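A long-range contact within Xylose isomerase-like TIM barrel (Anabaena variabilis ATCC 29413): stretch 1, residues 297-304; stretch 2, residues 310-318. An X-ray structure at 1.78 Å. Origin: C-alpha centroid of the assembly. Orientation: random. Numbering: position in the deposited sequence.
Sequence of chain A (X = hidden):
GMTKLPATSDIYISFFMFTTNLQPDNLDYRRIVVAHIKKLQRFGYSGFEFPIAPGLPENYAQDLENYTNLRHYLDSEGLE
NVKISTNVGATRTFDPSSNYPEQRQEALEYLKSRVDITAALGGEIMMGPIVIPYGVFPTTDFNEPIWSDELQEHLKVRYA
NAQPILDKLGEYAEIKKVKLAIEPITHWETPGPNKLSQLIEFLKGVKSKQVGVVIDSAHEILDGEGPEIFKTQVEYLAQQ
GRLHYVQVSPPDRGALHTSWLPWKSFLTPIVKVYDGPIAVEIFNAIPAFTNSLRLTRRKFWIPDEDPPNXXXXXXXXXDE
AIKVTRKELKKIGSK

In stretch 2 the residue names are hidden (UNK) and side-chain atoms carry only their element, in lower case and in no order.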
# COMPACT_ATOMS: atom_id res chain seq x y z
N ARG A 297 -6.56 -12.26 16.83
CA ARG A 297 -7.28 -13.27 17.59
C ARG A 297 -7.92 -14.34 16.71
O ARG A 297 -8.33 -14.08 15.57
CB ARG A 297 -8.37 -12.66 18.48
CG ARG A 297 -9.45 -11.75 17.78
CD ARG A 297 -10.53 -11.32 18.76
NE ARG A 297 -11.18 -10.07 18.36
CZ ARG A 297 -12.22 -9.95 17.52
NH1 ARG A 297 -12.76 -11.00 16.95
NH2 ARG A 297 -12.69 -8.73 17.26
N ARG A 298 -8.08 -15.52 17.29
CA ARG A 298 -8.74 -16.59 16.57
C ARG A 298 -10.25 -16.30 16.35
O ARG A 298 -10.90 -15.59 17.15
CB ARG A 298 -8.60 -17.92 17.31
CG ARG A 298 -7.21 -18.42 17.39
CD ARG A 298 -7.21 -19.82 18.00
NE ARG A 298 -5.84 -20.32 18.16
CZ ARG A 298 -5.11 -20.91 17.21
NH1 ARG A 298 -5.56 -21.13 15.97
NH2 ARG A 298 -3.86 -21.29 17.51
N LYS A 299 -10.75 -16.86 15.26
CA LYS A 299 -12.14 -16.74 14.86
C LYS A 299 -13.03 -17.52 15.84
O LYS A 299 -12.65 -18.59 16.32
CB LYS A 299 -12.35 -17.30 13.44
CG LYS A 299 -13.77 -17.14 12.85
CD LYS A 299 -13.86 -17.67 11.44
CE LYS A 299 -15.18 -17.31 10.78
NZ LYS A 299 -15.31 -17.94 9.42
N PHE A 300 -14.20 -16.95 16.13
CA PHE A 300 -15.25 -17.67 16.88
C PHE A 300 -15.98 -18.41 15.75
O PHE A 300 -16.83 -17.83 15.04
CB PHE A 300 -16.19 -16.74 17.64
CG PHE A 300 -15.49 -15.66 18.40
CD1 PHE A 300 -14.48 -15.97 19.30
CD2 PHE A 300 -15.87 -14.32 18.26
CE1 PHE A 300 -13.84 -15.00 20.04
CE2 PHE A 300 -15.24 -13.33 19.01
CZ PHE A 300 -14.20 -13.67 19.89
N TRP A 301 -15.59 -19.67 15.55
CA TRP A 301 -16.07 -20.43 14.41
C TRP A 301 -17.58 -20.54 14.36
O TRP A 301 -18.23 -20.70 15.38
CB TRP A 301 -15.41 -21.81 14.31
CG TRP A 301 -15.59 -22.68 15.46
CD1 TRP A 301 -14.80 -22.74 16.54
CD2 TRP A 301 -16.58 -23.71 15.62
NE1 TRP A 301 -15.25 -23.70 17.41
CE2 TRP A 301 -16.33 -24.33 16.86
CE3 TRP A 301 -17.66 -24.15 14.86
CZ2 TRP A 301 -17.11 -25.37 17.37
CZ3 TRP A 301 -18.46 -25.20 15.36
CH2 TRP A 301 -18.18 -25.78 16.62
N ILE A 302 -18.11 -20.41 13.15
CA ILE A 302 -19.54 -20.36 12.93
C ILE A 302 -20.04 -21.79 12.66
O ILE A 302 -19.67 -22.36 11.64
CB ILE A 302 -19.88 -19.42 11.79
CG1 ILE A 302 -19.38 -18.00 12.11
CG2 ILE A 302 -21.42 -19.37 11.60
CD1 ILE A 302 -19.24 -17.09 10.85
N PRO A 303 -20.87 -22.36 13.57
CA PRO A 303 -21.38 -23.72 13.35
C PRO A 303 -22.11 -23.88 12.01
O PRO A 303 -22.93 -23.03 11.65
CB PRO A 303 -22.33 -23.92 14.53
CG PRO A 303 -21.75 -23.09 15.59
CD PRO A 303 -21.40 -21.83 14.84
N ASP A 304 -21.71 -24.92 11.28
CA ASP A 304 -22.17 -25.30 9.92
C ASP A 304 -21.34 -24.67 8.80
O ASP A 304 -21.07 -25.35 7.80
CB ASP A 304 -23.69 -25.20 9.71
CG ASP A 304 -24.46 -26.24 10.54
OD1 ASP A 304 -24.19 -27.45 10.35
OD2 ASP A 304 -25.31 -25.85 11.37
N UNK A 310 -11.49 -26.77 18.85
CA UNK A 310 -11.53 -26.72 20.30
C UNK A 310 -11.79 -25.35 20.93
O UNK A 310 -11.95 -25.26 22.16
c UNK A 310 -10.26 -27.33 20.91
n UNK A 310 -6.78 -26.88 19.88
c UNK A 310 -8.96 -26.51 20.82
o UNK A 310 -8.58 -27.12 18.51
c UNK A 310 -8.09 -26.87 19.64
N UNK A 311 -11.78 -24.30 20.13
CA UNK A 311 -11.94 -22.92 20.62
C UNK A 311 -13.42 -22.55 20.71
O UNK A 311 -14.27 -23.30 20.22
c UNK A 311 -7.78 -23.32 18.46
c UNK A 311 -6.98 -23.19 19.59
c UNK A 311 -7.50 -22.66 20.76
c UNK A 311 -8.86 -22.26 20.80
c UNK A 311 -9.67 -22.38 19.69
c UNK A 311 -9.12 -22.92 18.52
o UNK A 311 -5.65 -23.57 19.55
c UNK A 311 -11.13 -21.96 19.75
N UNK A 312 -13.76 -21.46 21.42
CA UNK A 312 -15.17 -21.04 21.47
C UNK A 312 -15.76 -20.73 20.09
O UNK A 312 -15.04 -20.20 19.21
c UNK A 312 -15.12 -19.79 22.37
c UNK A 312 -12.93 -20.57 22.26
c UNK A 312 -13.92 -19.97 23.19
N UNK A 313 -17.03 -21.12 19.90
CA UNK A 313 -17.76 -20.89 18.65
C UNK A 313 -18.54 -19.58 18.76
O UNK A 313 -18.60 -18.97 19.83
n UNK A 313 -20.24 -23.64 19.04
c UNK A 313 -19.86 -22.37 19.00
c UNK A 313 -18.58 -22.12 18.21
o UNK A 313 -20.52 -21.47 19.50
N UNK A 314 -19.13 -19.18 17.64
CA UNK A 314 -19.90 -17.94 17.54
C UNK A 314 -21.05 -17.84 18.56
O UNK A 314 -21.28 -16.79 19.15
c UNK A 314 -20.45 -17.77 16.09
N UNK A 315 -21.73 -18.97 18.81
CA UNK A 315 -22.84 -19.02 19.74
C UNK A 315 -22.42 -18.99 21.19
O UNK A 315 -23.09 -18.38 22.02
c UNK A 315 -24.94 -19.08 17.56
c UNK A 315 -23.73 -20.25 19.46
c UNK A 315 -24.54 -21.42 17.38
c UNK A 315 -25.54 -19.06 16.34
c UNK A 315 -25.67 -20.24 15.62
c UNK A 315 -25.16 -21.42 16.13
c UNK A 315 -24.38 -20.24 18.09
o UNK A 315 -26.29 -20.21 14.41
N UNK A 316 -21.30 -19.65 21.50
CA UNK A 316 -20.69 -19.59 22.83
C UNK A 316 -20.44 -18.13 23.21
O UNK A 316 -20.84 -17.69 24.28
o UNK A 316 -18.57 -22.41 21.98
c UNK A 316 -19.36 -20.36 22.88
c UNK A 316 -19.52 -21.84 22.55
o UNK A 316 -20.58 -22.45 22.84
N UNK A 317 -19.78 -17.38 22.33
CA UNK A 317 -19.46 -15.97 22.59
C UNK A 317 -20.75 -15.12 22.73
O UNK A 317 -20.84 -14.31 23.66
c UNK A 317 -18.22 -13.90 21.70
c UNK A 317 -16.42 -16.14 22.96
c UNK A 317 -18.48 -15.41 21.54
c UNK A 317 -17.13 -16.17 21.61
N UNK A 318 -21.71 -15.35 21.84
CA UNK A 318 -23.01 -14.62 21.86
C UNK A 318 -23.76 -14.82 23.18
O UNK A 318 -24.28 -13.87 23.77
c UNK A 318 -23.90 -15.07 20.68
O HOH W 1 -12.59 -19.04 19.19

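Position 310 carries three side-chain carbons, the third bearing one oxygen and one nitrogen, and it makes no contact with stretch 1; this exposed amide on a two-carbon arm is Q310.

At 311 one carbon leads to a six-carbon ring bearing an oxygen, a phenol, and R298 lies over one face of that ring: Y311. R298 CD sits 3.6 Å from the ring centroid of Y311, and R298 NE is 3.4 Å from Y311 CZ, which in turn covers one face of the guanidinium. The backbone works too, with W301 NE1 donating to Y311 O at 3.0 Å, near the plane of the indole.

At 312 three carbons close a ring onto the backbone nitrogen; the ring itself stays clear of stretch 1, and the carbonyl makes the contacts: P312. F300 CA approaches P312 O at 3.4 Å in a CA-H...O contact, and water 1 joins two carbonyls that could not bond each other, its O donating to K299 O (2.9 Å) and P312 O (2.7 Å).

Position 313 shows two carbons, the second with one oxygen and one nitrogen, a short amide whose first carbon lies over the face of the W301 ring: N313. Its CB stands 3.6 Å from the centroid of the six-membered ring of W301. The side-chain oxygen, N313 OD1, accepts from the backbone nitrogens of 316 and, weakly, of 315, capping the helix.

A single carbon at 314, facing I302 and P303, means A314. A314 N donates to W301 O at 2.9 Å, while A314 CB lies 4.1 Å from I302 CG1.

Position 315 again has one carbon and a six-carbon ring with an oxygen, here against P303: Y315. Y315 CD2 packs 3.7 Å from P303 CG.

Two carbons, the second bearing two oxygens, make 316 a carboxylate that does not touch stretch 1: D316. It answers the cap with a hydrogen bond of its own: N313 N donates to D316 OD2 at 2.9 Å. In the cap itself, D316 N lies 2.8 Å from N313 OD1.

Position 317 has four carbons forked at the first, one arm two carbons long, over the face of the F300 ring: I317. I317 CG1 is 3.5 Å from F300 CD1.

One carbon at 318, out of reach of stretch 1, is A318.

The rule is a capped helix start held against an extended segment. N313 and D316 fix the first turn, A314 N and W301 NE1 supply the two direct hydrogen bonds, and aliphatic carbons of R298, N313 and I317 pack over the faces of Y311, W301 and F300.

Stretch 2 (310-318) QYPNAYDIA
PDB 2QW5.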